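Local structure of putative phosphomannomutase (Thermus thermophilus, 1TUO) at residues V257-G262 and D365-F370; W295-L300 and F306-T311; K316-E321 and G330-G335; A406-K411 and E424-L429; I441-Q446 and A453-A458. The protein probably interconverts phosphosugars by moving a phosphate group between sugar positions, as a magnesium-dependent member of the phosphohexose mutase family. All coordinates share one frame; numbering follows the deposited sequence.

Interaction 1 (V257-G262 and D365-F370); sequences VVLPGG and DLAEQF
L259 spreads its two methyls over consecutive residues at the start of the helix. CD1 of L259 lies 3.8 Å from A367 CB, while CD2 of L259 approaches L366 CB at 3.9 Å; the L259 and L366 side chains lie roughly perpendicular. Two residues earlier on the same side of the strand, V257 CG1 meets L366 CD1 at 3.9 Å. A chi1 of 173° places that valine methyl anti to its own nitrogen and over the leucine. L366 CD1 is thereby shared by both strand residues, since L259 CD2 is also 4.0 Å from it. No hydrogen bond crosses between 257-262 and 365-370, and the join is wholly apolar. The short strand and helix axes run at 103° to each other, 10.6 Å apart at closest approach. Behind this first shell the helix start is fixed by its N-cap: D365 OD1 accepts from E368 N at 2.8 Å with an N-H...O angle of 160°. F265 touches V257, L259 and L366, and V359 of helix 348-362 backs L366. This is interdomain packing of the phosphohexomutase fold: strand 255-259, next to the outermost strand 263-265 of the domain II sheet, packed against the first turn of helix 366-377.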
# COMPACT_ATOMS: atom_id res chain seq x y z
N VAL A 257 -7.08 -2.43 -9.69
CA VAL A 257 -8.29 -3.13 -10.11
C VAL A 257 -8.49 -3.16 -11.62
O VAL A 257 -8.21 -2.18 -12.32
CB VAL A 257 -9.54 -2.46 -9.47
CG1 VAL A 257 -10.81 -3.07 -10.03
CG2 VAL A 257 -9.50 -2.65 -7.95
N VAL A 258 -8.96 -4.29 -12.13
CA VAL A 258 -9.25 -4.44 -13.56
C VAL A 258 -10.69 -4.90 -13.70
O VAL A 258 -11.10 -5.90 -13.10
CB VAL A 258 -8.31 -5.45 -14.24
CG1 VAL A 258 -8.70 -5.59 -15.72
CG2 VAL A 258 -6.87 -4.97 -14.13
N LEU A 259 -11.46 -4.16 -14.49
CA LEU A 259 -12.87 -4.48 -14.69
C LEU A 259 -13.13 -5.17 -16.02
O LEU A 259 -12.28 -5.18 -16.91
CB LEU A 259 -13.69 -3.19 -14.61
CG LEU A 259 -13.55 -2.34 -13.34
CD1 LEU A 259 -14.39 -1.08 -13.48
CD2 LEU A 259 -13.99 -3.14 -12.13
N PRO A 260 -14.31 -5.79 -16.15
CA PRO A 260 -14.69 -6.48 -17.38
C PRO A 260 -14.44 -5.57 -18.57
O PRO A 260 -14.71 -4.37 -18.51
CB PRO A 260 -16.17 -6.77 -17.17
CG PRO A 260 -16.21 -7.06 -15.70
CD PRO A 260 -15.35 -5.95 -15.12
N GLY A 261 -13.91 -6.14 -19.65
CA GLY A 261 -13.61 -5.35 -20.83
C GLY A 261 -12.16 -4.92 -20.77
O GLY A 261 -11.66 -4.22 -21.65
N GLY A 262 -11.48 -5.34 -19.70
CA GLY A 262 -10.08 -4.98 -19.55
C GLY A 262 -9.93 -3.49 -19.29
O GLY A 262 -9.13 -2.82 -19.95
N ASP A 365 -21.69 -2.81 -9.72
CA ASP A 365 -20.29 -3.15 -9.93
C ASP A 365 -19.47 -1.89 -9.65
O ASP A 365 -20.03 -0.81 -9.48
CB ASP A 365 -20.03 -3.69 -11.35
CG ASP A 365 -20.29 -2.66 -12.44
OD1 ASP A 365 -19.78 -1.54 -12.34
OD2 ASP A 365 -20.99 -3.01 -13.42
N LEU A 366 -18.16 -2.03 -9.59
CA LEU A 366 -17.30 -0.89 -9.28
C LEU A 366 -17.43 0.30 -10.21
O LEU A 366 -17.39 1.45 -9.77
CB LEU A 366 -15.84 -1.36 -9.20
CG LEU A 366 -15.59 -2.33 -8.03
CD1 LEU A 366 -14.19 -2.90 -8.14
CD2 LEU A 366 -15.78 -1.60 -6.70
N ALA A 367 -17.58 0.03 -11.50
CA ALA A 367 -17.71 1.10 -12.49
C ALA A 367 -18.96 1.91 -12.19
O ALA A 367 -18.94 3.14 -12.25
CB ALA A 367 -17.78 0.50 -13.90
N GLU A 368 -20.05 1.22 -11.84
CA GLU A 368 -21.29 1.91 -11.53
C GLU A 368 -21.19 2.67 -10.21
O GLU A 368 -21.78 3.74 -10.05
CB GLU A 368 -22.46 0.93 -11.50
CG GLU A 368 -22.77 0.33 -12.87
CD GLU A 368 -22.98 1.40 -13.93
OE1 GLU A 368 -23.94 2.20 -13.80
OE2 GLU A 368 -22.19 1.45 -14.90
N GLN A 369 -20.45 2.12 -9.25
CA GLN A 369 -20.30 2.81 -7.98
C GLN A 369 -19.53 4.10 -8.19
O GLN A 369 -19.85 5.13 -7.61
CB GLN A 369 -19.57 1.93 -6.95
CG GLN A 369 -20.39 0.77 -6.42
CD GLN A 369 -19.67 0.02 -5.31
OE1 GLN A 369 -19.32 0.60 -4.28
NE2 GLN A 369 -19.44 -1.27 -5.51
N PHE A 370 -18.51 4.05 -9.04
CA PHE A 370 -17.73 5.25 -9.28
C PHE A 370 -18.56 6.29 -10.04
O PHE A 370 -18.39 7.49 -9.82
CB PHE A 370 -16.45 4.95 -10.05
CG PHE A 370 -15.55 6.14 -10.17
CD1 PHE A 370 -14.99 6.72 -9.04
CD2 PHE A 370 -15.34 6.74 -11.41
CE1 PHE A 370 -14.23 7.88 -9.13
CE2 PHE A 370 -14.58 7.91 -11.51
CZ PHE A 370 -14.03 8.48 -10.37

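Interaction 2 (W295-L300 and F306-T311)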
# COMPACT_ATOMS: atom_id res chain seq x y z
N TRP A 295 -8.99 15.27 -6.24
CA TRP A 295 -9.76 16.24 -5.48
C TRP A 295 -11.22 15.84 -5.40
O TRP A 295 -12.04 16.56 -4.83
CB TRP A 295 -9.63 17.65 -6.08
CG TRP A 295 -9.86 17.74 -7.55
CD1 TRP A 295 -10.48 16.83 -8.35
CD2 TRP A 295 -9.49 18.84 -8.39
NE1 TRP A 295 -10.51 17.29 -9.65
CE2 TRP A 295 -9.91 18.52 -9.70
CE3 TRP A 295 -8.84 20.06 -8.16
CZ2 TRP A 295 -9.70 19.38 -10.78
CZ3 TRP A 295 -8.63 20.91 -9.24
CH2 TRP A 295 -9.06 20.57 -10.53
N LEU A 296 -11.57 14.70 -5.99
CA LEU A 296 -12.95 14.24 -5.92
C LEU A 296 -13.22 13.84 -4.47
O LEU A 296 -14.36 13.89 -4.01
CB LEU A 296 -13.20 13.04 -6.84
CG LEU A 296 -13.89 13.33 -8.19
CD1 LEU A 296 -12.90 14.02 -9.13
CD2 LEU A 296 -14.38 12.03 -8.81
N LEU A 297 -12.18 13.44 -3.74
CA LEU A 297 -12.39 13.06 -2.35
C LEU A 297 -12.78 14.30 -1.55
O LEU A 297 -13.71 14.26 -0.73
CB LEU A 297 -11.13 12.43 -1.75
CG LEU A 297 -11.27 11.93 -0.31
CD1 LEU A 297 -12.44 10.95 -0.20
CD2 LEU A 297 -9.98 11.27 0.13
N ASP A 298 -12.08 15.41 -1.78
CA ASP A 298 -12.37 16.67 -1.09
C ASP A 298 -13.81 17.07 -1.39
O ASP A 298 -14.56 17.45 -0.49
CB ASP A 298 -11.44 17.79 -1.57
CG ASP A 298 -9.98 17.43 -1.48
OD1 ASP A 298 -9.23 18.17 -0.81
OD2 ASP A 298 -9.58 16.42 -2.08
N ARG A 299 -14.19 17.00 -2.67
CA ARG A 299 -15.54 17.36 -3.09
C ARG A 299 -16.58 16.44 -2.46
O ARG A 299 -17.63 16.91 -2.01
CB ARG A 299 -15.65 17.32 -4.63
CG ARG A 299 -17.06 17.61 -5.19
CD ARG A 299 -17.58 18.99 -4.77
NE ARG A 299 -16.90 20.09 -5.46
CZ ARG A 299 -17.13 20.45 -6.72
NH1 ARG A 299 -18.04 19.81 -7.45
NH2 ARG A 299 -16.46 21.47 -7.24
N LEU A 300 -16.30 15.14 -2.41
CA LEU A 300 -17.24 14.20 -1.82
C LEU A 300 -17.47 14.59 -0.36
O LEU A 300 -18.61 14.57 0.13
CB LEU A 300 -16.71 12.77 -1.91
CG LEU A 300 -17.67 11.64 -1.55
CD1 LEU A 300 -18.81 11.59 -2.57
CD2 LEU A 300 -16.93 10.31 -1.53
N PHE A 306 -18.23 15.25 5.44
CA PHE A 306 -17.12 14.71 6.22
C PHE A 306 -15.84 15.47 5.90
O PHE A 306 -15.61 15.89 4.77
CB PHE A 306 -16.93 13.19 6.02
CG PHE A 306 -16.58 12.78 4.61
CD1 PHE A 306 -17.57 12.36 3.73
CD2 PHE A 306 -15.25 12.74 4.19
CE1 PHE A 306 -17.25 11.90 2.45
CE2 PHE A 306 -14.92 12.29 2.91
CZ PHE A 306 -15.92 11.86 2.04
N GLY A 307 -15.01 15.66 6.92
CA GLY A 307 -13.77 16.39 6.73
C GLY A 307 -12.74 15.63 5.93
O GLY A 307 -12.77 14.40 5.85
N VAL A 308 -11.82 16.37 5.32
CA VAL A 308 -10.75 15.77 4.54
C VAL A 308 -9.44 16.45 4.89
O VAL A 308 -9.31 17.67 4.77
CB VAL A 308 -11.00 15.91 3.02
CG1 VAL A 308 -9.84 15.29 2.25
CG2 VAL A 308 -12.30 15.23 2.65
N THR A 309 -8.48 15.65 5.34
CA THR A 309 -7.17 16.15 5.71
C THR A 309 -6.19 15.78 4.61
O THR A 309 -6.16 14.64 4.18
CB THR A 309 -6.69 15.52 7.03
OG1 THR A 309 -7.55 15.94 8.09
CG2 THR A 309 -5.25 15.94 7.33
N THR A 310 -5.40 16.75 4.16
CA THR A 310 -4.41 16.51 3.11
C THR A 310 -3.02 16.54 3.72
O THR A 310 -2.67 17.47 4.44
CB THR A 310 -4.51 17.57 2.00
OG1 THR A 310 -5.81 17.53 1.42
CG2 THR A 310 -3.47 17.31 0.91
N THR A 311 -2.23 15.52 3.41
CA THR A 311 -0.88 15.41 3.94
C THR A 311 0.15 15.28 2.82
O THR A 311 -0.19 14.96 1.68
CB THR A 311 -0.74 14.16 4.81
OG1 THR A 311 -0.98 13.00 4.00
CG2 THR A 311 -1.73 14.20 5.96
O HOH W 1 -8.03 18.75 2.41
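F306 enters the contact with the far end of its ring, beneath the helical residues L297 and L300. Its CZ lies 4.0 Å from L300 CG, and its CE1 comes within 3.8 Å of L300 O, obliquely to the ring. L297 CD1 sits at the ring edge, near the plane, 4.2 Å from F306 CE2. A chi1 of 62° puts F306 CG between its own nitrogen and carbonyl carbon, turning the ring inward from a loop residue. The ring is held beyond the two segments by F328, which meets it edge-to-face, and by F279. Exchanging F306 for an alanine would probably open a gap beneath L300 and L297 and leave F328 without its aromatic mate. Further along the strand, V308 CG2 rests 3.8 Å from L297 O and also touches D298 CA, where the backbones come nearest; helix and strand segments run at 156°. Toward D298 and T310 the contact becomes looser, their side-chain oxygens too far apart to bond directly. A water lies between them. It donates to V308 O at 2.9 Å, is hydrogen-bonded to T310 OG1, and reaches D298 OD1 only weakly. The other carboxylate oxygen of D298 is salt-bridged to K289 of strand 286-290. Helix 296-304 thus covers the edge strand of its beta-alpha-beta unit in two ways: the apolar end depends on close shape fit around the F306 ring, whereas the D298 and T310 end, joined through water and K289, probably tolerates more movement.

Interaction 3 (K316-E321 and G330-G335)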
# COMPACT_ATOMS: atom_id res chain seq x y z
N LYS A 316 3.59 7.90 6.61
CA LYS A 316 3.81 8.28 8.00
C LYS A 316 2.84 9.38 8.41
O LYS A 316 2.35 9.40 9.55
CB LYS A 316 5.25 8.77 8.20
CG LYS A 316 5.61 10.00 7.39
CD LYS A 316 7.04 10.47 7.69
CE LYS A 316 7.45 11.59 6.75
NZ LYS A 316 7.05 12.65 7.67
N TRP A 317 2.54 10.28 7.48
CA TRP A 317 1.62 11.38 7.77
C TRP A 317 0.20 10.89 8.00
O TRP A 317 -0.53 11.46 8.81
CB TRP A 317 1.60 12.40 6.62
CG TRP A 317 2.90 13.10 6.35
CD1 TRP A 317 3.91 12.67 5.54
CD2 TRP A 317 3.30 14.38 6.86
NE1 TRP A 317 4.92 13.61 5.50
CE2 TRP A 317 4.57 14.67 6.30
CE3 TRP A 317 2.72 15.32 7.72
CZ2 TRP A 317 5.27 15.85 6.58
CZ3 TRP A 317 3.41 16.49 8.01
CH2 TRP A 317 4.67 16.75 7.44
N ILE A 318 -0.20 9.85 7.28
CA ILE A 318 -1.54 9.30 7.43
C ILE A 318 -1.64 8.52 8.74
O ILE A 318 -2.65 8.60 9.44
CB ILE A 318 -1.89 8.38 6.23
CG1 ILE A 318 -1.94 9.22 4.95
CG2 ILE A 318 -3.23 7.68 6.46
CD1 ILE A 318 -2.15 8.41 3.68
N LYS A 319 -0.59 7.78 9.08
CA LYS A 319 -0.58 7.02 10.32
C LYS A 319 -0.72 7.95 11.52
O LYS A 319 -1.49 7.67 12.44
CB LYS A 319 0.71 6.20 10.42
CG LYS A 319 0.92 5.52 11.78
CD LYS A 319 1.95 4.40 11.65
CE LYS A 319 2.43 3.92 13.02
NZ LYS A 319 3.36 4.91 13.65
N GLU A 320 0.02 9.05 11.51
CA GLU A 320 -0.06 10.00 12.63
C GLU A 320 -1.51 10.42 12.85
O GLU A 320 -1.99 10.45 13.99
CB GLU A 320 0.79 11.25 12.36
CG GLU A 320 0.78 12.24 13.53
CD GLU A 320 1.71 13.43 13.31
OE1 GLU A 320 1.32 14.38 12.59
OE2 GLU A 320 2.83 13.41 13.86
N GLU A 321 -2.21 10.75 11.77
CA GLU A 321 -3.60 11.17 11.88
C GLU A 321 -4.53 10.05 12.33
O GLU A 321 -5.47 10.28 13.10
CB GLU A 321 -4.07 11.78 10.56
CG GLU A 321 -3.32 13.07 10.22
CD GLU A 321 -3.22 14.02 11.41
OE1 GLU A 321 -2.09 14.29 11.87
OE2 GLU A 321 -4.28 14.48 11.89
N GLY A 330 -7.93 6.26 4.95
CA GLY A 330 -6.75 7.03 4.59
C GLY A 330 -6.17 6.46 3.31
O GLY A 330 -6.06 5.25 3.18
N GLY A 331 -5.80 7.31 2.36
CA GLY A 331 -5.28 6.74 1.13
C GLY A 331 -4.25 7.54 0.39
O GLY A 331 -4.07 8.74 0.61
N GLU A 332 -3.55 6.84 -0.50
CA GLU A 332 -2.52 7.44 -1.33
C GLU A 332 -2.87 7.25 -2.80
O GLU A 332 -3.73 6.44 -3.14
CB GLU A 332 -1.18 6.78 -1.04
CG GLU A 332 -0.69 6.96 0.38
CD GLU A 332 0.60 6.23 0.63
OE1 GLU A 332 1.40 6.68 1.47
OE2 GLU A 332 0.82 5.19 -0.03
N GLU A 333 -2.20 7.99 -3.66
CA GLU A 333 -2.45 7.90 -5.09
C GLU A 333 -1.83 6.64 -5.70
O GLU A 333 -2.00 6.38 -6.89
CB GLU A 333 -1.88 9.15 -5.78
CG GLU A 333 -0.69 9.74 -5.06
CD GLU A 333 0.44 8.75 -4.88
OE1 GLU A 333 1.00 8.67 -3.77
OE2 GLU A 333 0.77 8.04 -5.86
N SER A 334 -1.13 5.87 -4.87
CA SER A 334 -0.47 4.65 -5.33
C SER A 334 -1.20 3.33 -5.09
O SER A 334 -0.67 2.26 -5.38
CB SER A 334 0.92 4.56 -4.71
OG SER A 334 1.76 5.58 -5.22
N GLY A 335 -2.41 3.40 -4.55
CA GLY A 335 -3.17 2.19 -4.31
C GLY A 335 -3.17 1.72 -2.87
O GLY A 335 -3.85 0.75 -2.53
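I318 and G330 mark the closest backbone approach, with their CA atoms 6.4 Å apart where helix 316-321 passes the end of strand 327-331. Beyond that strand the chain folds into a type I turn from E332 to G335. G330 accounts for the close passage: a CB on it would fall 2.7 Å from I318 CG2, a clash, whereas the glycine CA takes that methyl at 4.0 Å. G335 closes the turn with a phi of 102°, which suits glycine. The run G331-E332-E333-S334-G335 matches the sugar-recognition loop of domain III in phosphohexomutases, and a similar role here is an inference from that family. I318 carries the side-chain contact. With chi1 at -65° and chi2 extended, its CG1 arm reaches along the strand end, bringing CD1 to 3.6 Å from G331 O, while CG2 keeps to G330. The same CD1 touches E332 CG at 3.9 Å, and the two side chains cross obliquely. E332 offers only its aliphatic stem to the isoleucine; its carboxylate is engaged elsewhere, through OE2, in a salt bridge to R346. Inside the turn, S334 OG donates to E333 OE2 at 2.7 Å, and E333 OE1 is bonded to N290 ND2.

Interaction 4 (A406-K411 and E424-L429); sequences AGLTPK and EEAWVL
K411 and E424 form the one salt bridge of this contact, NZ of the lysine donating to OE2 of the glutamate at 3.0 Å. The acceptor uses its syn lone pair, on the side of the other carboxylate oxygen. K411 arrives fully extended beyond CG, whereas E424 starts anti to its nitrogen (chi1 180°) and then bends at chi2, 69°, which swings the carboxylate across to the lysine. The glutamate reaches over the end of the extended lysine, and K411 CD lies 3.6 Å from E424 OE2, adding contact along the lysine stem. Both residues are solvent-exposed, and water probably weakens the attraction. Inward from this salt bridge the packing is apolar: L408 CD1 presses against A426 CB at 3.5 Å. L408 also rests on Y423 and, with A426, on L454 of helix 448-459. In the antiparallel sheet of the C-terminal domain, strand 419-423 lies between strands 410-414 and 426-431. The contact therefore reaches across the end of the intervening strand 419-423, and K411 is also bonded to L422 through its backbone. W427 points away from 406-411 and pairs with K420 in a cation-pi contact, while A426 adjoins A445 of strand 440-445, with helix 448-459 beneath.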
# COMPACT_ATOMS: atom_id res chain seq x y z
N ALA A 406 -2.06 24.43 -21.84
CA ALA A 406 -3.20 24.15 -22.71
C ALA A 406 -4.03 25.43 -22.73
O ALA A 406 -3.47 26.53 -22.70
CB ALA A 406 -4.01 22.99 -22.17
N GLY A 407 -5.35 25.31 -22.76
CA GLY A 407 -6.18 26.49 -22.78
C GLY A 407 -6.85 26.74 -21.44
O GLY A 407 -7.97 27.26 -21.38
N LEU A 408 -6.15 26.38 -20.37
CA LEU A 408 -6.69 26.55 -19.02
C LEU A 408 -6.14 27.75 -18.27
O LEU A 408 -4.93 28.00 -18.26
CB LEU A 408 -6.44 25.28 -18.20
CG LEU A 408 -6.84 23.95 -18.83
CD1 LEU A 408 -6.62 22.84 -17.81
CD2 LEU A 408 -8.30 23.98 -19.26
N THR A 409 -7.04 28.49 -17.63
CA THR A 409 -6.67 29.67 -16.85
C THR A 409 -6.38 29.23 -15.41
O THR A 409 -7.27 28.73 -14.72
CB THR A 409 -7.83 30.69 -16.82
OG1 THR A 409 -8.27 30.94 -18.16
CG2 THR A 409 -7.38 31.99 -16.18
N PRO A 410 -5.13 29.40 -14.95
CA PRO A 410 -4.76 29.00 -13.59
C PRO A 410 -5.64 29.65 -12.51
O PRO A 410 -6.19 30.73 -12.70
CB PRO A 410 -3.29 29.42 -13.49
CG PRO A 410 -3.18 30.54 -14.48
CD PRO A 410 -4.00 30.04 -15.63
N LYS A 411 -5.77 28.96 -11.38
CA LYS A 411 -6.59 29.43 -10.27
C LYS A 411 -5.83 29.34 -8.95
O LYS A 411 -6.41 29.08 -7.90
CB LYS A 411 -7.87 28.59 -10.20
CG LYS A 411 -8.94 29.11 -9.26
CD LYS A 411 -10.18 28.23 -9.31
CE LYS A 411 -11.28 28.77 -8.41
NZ LYS A 411 -12.51 27.92 -8.48
N GLU A 424 -9.27 25.43 -13.03
CA GLU A 424 -10.68 25.13 -12.85
C GLU A 424 -10.85 23.76 -13.49
O GLU A 424 -10.61 23.60 -14.69
CB GLU A 424 -11.54 26.17 -13.57
CG GLU A 424 -13.04 25.94 -13.44
CD GLU A 424 -13.55 26.18 -12.03
OE1 GLU A 424 -14.76 25.97 -11.80
OE2 GLU A 424 -12.75 26.57 -11.16
N GLU A 425 -11.23 22.77 -12.69
CA GLU A 425 -11.44 21.41 -13.20
C GLU A 425 -10.17 20.64 -13.58
O GLU A 425 -10.25 19.56 -14.16
CB GLU A 425 -12.40 21.45 -14.40
CG GLU A 425 -13.75 22.07 -14.09
CD GLU A 425 -14.64 22.18 -15.32
OE1 GLU A 425 -14.87 21.14 -15.97
OE2 GLU A 425 -15.11 23.30 -15.62
N ALA A 426 -9.00 21.19 -13.25
CA ALA A 426 -7.74 20.51 -13.56
C ALA A 426 -6.62 20.90 -12.59
O ALA A 426 -6.58 22.01 -12.07
CB ALA A 426 -7.32 20.81 -14.99
N TRP A 427 -5.71 19.95 -12.34
CA TRP A 427 -4.58 20.18 -11.46
C TRP A 427 -3.33 19.51 -12.01
O TRP A 427 -3.39 18.39 -12.54
CB TRP A 427 -4.90 19.66 -10.04
CG TRP A 427 -3.92 18.64 -9.47
CD1 TRP A 427 -2.55 18.74 -9.43
CD2 TRP A 427 -4.23 17.37 -8.88
NE1 TRP A 427 -2.00 17.62 -8.86
CE2 TRP A 427 -3.01 16.77 -8.50
CE3 TRP A 427 -5.43 16.69 -8.62
CZ2 TRP A 427 -2.95 15.51 -7.89
CZ3 TRP A 427 -5.37 15.44 -8.01
CH2 TRP A 427 -4.14 14.87 -7.66
N VAL A 428 -2.20 20.19 -11.89
CA VAL A 428 -0.92 19.68 -12.35
C VAL A 428 0.09 19.80 -11.22
O VAL A 428 0.37 20.90 -10.74
CB VAL A 428 -0.40 20.47 -13.57
CG1 VAL A 428 0.92 19.88 -14.03
CG2 VAL A 428 -1.43 20.44 -14.68
N LEU A 429 0.64 18.66 -10.81
CA LEU A 429 1.60 18.63 -9.72
C LEU A 429 3.00 18.20 -10.15
O LEU A 429 3.16 17.16 -10.79
CB LEU A 429 1.11 17.67 -8.62
CG LEU A 429 2.06 17.34 -7.47
CD1 LEU A 429 2.28 18.58 -6.61
CD2 LEU A 429 1.47 16.22 -6.62

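Interaction 5 (I441-Q446 and A453-A458)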
# COMPACT_ATOMS: atom_id res chain seq x y z
N ILE A 441 5.42 14.19 -12.74
CA ILE A 441 4.28 15.06 -13.01
C ILE A 441 2.99 14.27 -12.87
O ILE A 441 2.77 13.27 -13.55
CB ILE A 441 4.38 15.67 -14.43
CG1 ILE A 441 5.70 16.45 -14.57
CG2 ILE A 441 3.20 16.60 -14.68
CD1 ILE A 441 5.89 17.14 -15.92
N TYR A 442 2.13 14.73 -11.96
CA TYR A 442 0.84 14.09 -11.71
C TYR A 442 -0.22 15.03 -12.27
O TYR A 442 -0.19 16.23 -12.00
CB TYR A 442 0.59 13.93 -10.20
CG TYR A 442 1.72 13.33 -9.40
CD1 TYR A 442 2.91 14.04 -9.21
CD2 TYR A 442 1.60 12.08 -8.81
CE1 TYR A 442 3.94 13.52 -8.44
CE2 TYR A 442 2.63 11.55 -8.04
CZ TYR A 442 3.80 12.28 -7.86
OH TYR A 442 4.82 11.77 -7.09
N VAL A 443 -1.15 14.48 -13.05
CA VAL A 443 -2.19 15.31 -13.62
C VAL A 443 -3.58 14.72 -13.48
O VAL A 443 -3.80 13.54 -13.75
CB VAL A 443 -1.95 15.59 -15.14
CG1 VAL A 443 -3.15 16.32 -15.73
CG2 VAL A 443 -0.70 16.44 -15.32
N GLU A 444 -4.51 15.56 -13.03
CA GLU A 444 -5.91 15.18 -12.93
C GLU A 444 -6.69 16.22 -13.71
O GLU A 444 -6.46 17.43 -13.56
CB GLU A 444 -6.40 15.15 -11.49
CG GLU A 444 -7.90 14.89 -11.43
CD GLU A 444 -8.41 14.59 -10.03
OE1 GLU A 444 -7.97 15.26 -9.08
OE2 GLU A 444 -9.27 13.69 -9.91
N ALA A 445 -7.61 15.76 -14.56
CA ALA A 445 -8.44 16.65 -15.35
C ALA A 445 -9.76 15.96 -15.65
O ALA A 445 -9.96 14.80 -15.29
CB ALA A 445 -7.72 17.04 -16.65
N GLN A 446 -10.66 16.67 -16.33
CA GLN A 446 -11.98 16.14 -16.65
C GLN A 446 -12.01 15.02 -17.70
O GLN A 446 -12.94 14.22 -17.71
CB GLN A 446 -12.90 17.27 -17.09
CG GLN A 446 -14.34 17.14 -16.60
CD GLN A 446 -14.48 17.38 -15.10
OE1 GLN A 446 -15.57 17.30 -14.55
NE2 GLN A 446 -13.36 17.67 -14.44
N ALA A 453 -2.99 16.34 -22.92
CA ALA A 453 -2.57 17.65 -23.42
C ALA A 453 -1.79 18.38 -22.33
O ALA A 453 -0.71 18.93 -22.58
CB ALA A 453 -3.80 18.47 -23.83
N LEU A 454 -2.32 18.38 -21.11
CA LEU A 454 -1.65 19.05 -20.00
C LEU A 454 -0.24 18.52 -19.79
O LEU A 454 0.70 19.29 -19.60
CB LEU A 454 -2.45 18.87 -18.71
CG LEU A 454 -3.70 19.74 -18.62
CD1 LEU A 454 -4.54 19.32 -17.42
CD2 LEU A 454 -3.30 21.20 -18.52
N LEU A 455 -0.09 17.20 -19.82
CA LEU A 455 1.22 16.59 -19.63
C LEU A 455 2.17 17.00 -20.75
O LEU A 455 3.35 17.23 -20.52
CB LEU A 455 1.10 15.07 -19.58
CG LEU A 455 0.57 14.48 -18.26
CD1 LEU A 455 0.28 13.00 -18.42
CD2 LEU A 455 1.59 14.71 -17.17
N GLU A 456 1.65 17.10 -21.97
CA GLU A 456 2.47 17.49 -23.11
C GLU A 456 2.98 18.92 -22.99
O GLU A 456 4.13 19.21 -23.35
CB GLU A 456 1.68 17.34 -24.42
CG GLU A 456 1.47 15.90 -24.88
CD GLU A 456 2.78 15.20 -25.20
OE1 GLU A 456 3.71 15.86 -25.70
OE2 GLU A 456 2.86 13.97 -24.98
N GLU A 457 2.14 19.82 -22.49
CA GLU A 457 2.54 21.22 -22.34
C GLU A 457 3.37 21.41 -21.07
O GLU A 457 4.32 22.19 -21.04
CB GLU A 457 1.31 22.13 -22.29
CG GLU A 457 0.37 22.02 -23.49
CD GLU A 457 0.99 22.50 -24.79
OE1 GLU A 457 0.24 22.65 -25.78
OE2 GLU A 457 2.22 22.73 -24.84
N ALA A 458 3.00 20.69 -20.01
CA ALA A 458 3.73 20.79 -18.75
C ALA A 458 5.16 20.28 -18.93
O ALA A 458 6.11 20.83 -18.38
CB ALA A 458 3.02 19.97 -17.67
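V443 divides its two gamma methyls between neighbouring leucines of the helix. With chi1 at 173°, CG1 stands anti to the valine nitrogen and meets L454 CD1 at 3.7 Å, while CG2 turns to L455 CD2. That second pair is closer than two methyls normally pack, V443 CG2 lying 3.4 Å from L455 CD2. L454 and L455 adopt nearly the same conformation, each with CG anti to its carbonyl carbon and chi2 extended, but they leave the helix in different directions and reach either side of the valine. Substituting an alanine for V443 would take away both methyls and is likely to open a gap in which L454 and L455 could turn more freely. The motif is an antiparallel sheet covered on one face by a helix, here the closing helix 448-459 of the C-terminal domain. The strand and helix segments run at 144° with axes 9.0 Å apart, and alternate residues I441, V443 and A445 face the helix. I441 CG2 joins V443 at the same leucine methyl, 3.5 Å from L455 CD2, and the I441 and L455 side chains run antiparallel alongside each other. The extended CG1 arm of I441 carries CD1 toward A458 CB, a more distant 4.4 Å. At the other end, A445 CB lies 4.0 Å from L454 CD1. Y442 and E444 point away from the helix.

Overall arrangement
From the N terminus, interaction 1 opens first, at strand 255-259, and closes about a hundred residues later at helix 366-377. Its long loop contains interactions 2 and 3, two short closures in series on the sheet of domain III, joined where T311 packs on W317 and I318. Interaction 2 also reaches back to interaction 1, L296 meeting F370. Interactions 4 and 5 follow in series within the C-terminal domain, on strands 426-431 and 440-445, which are sheet neighbours; their centres are about 9 Å apart. None of the five loops cross. W295 bridges the domains, its ring packing near E425 and A426 and its backbone nitrogen probably hydrogen-bonded to E444.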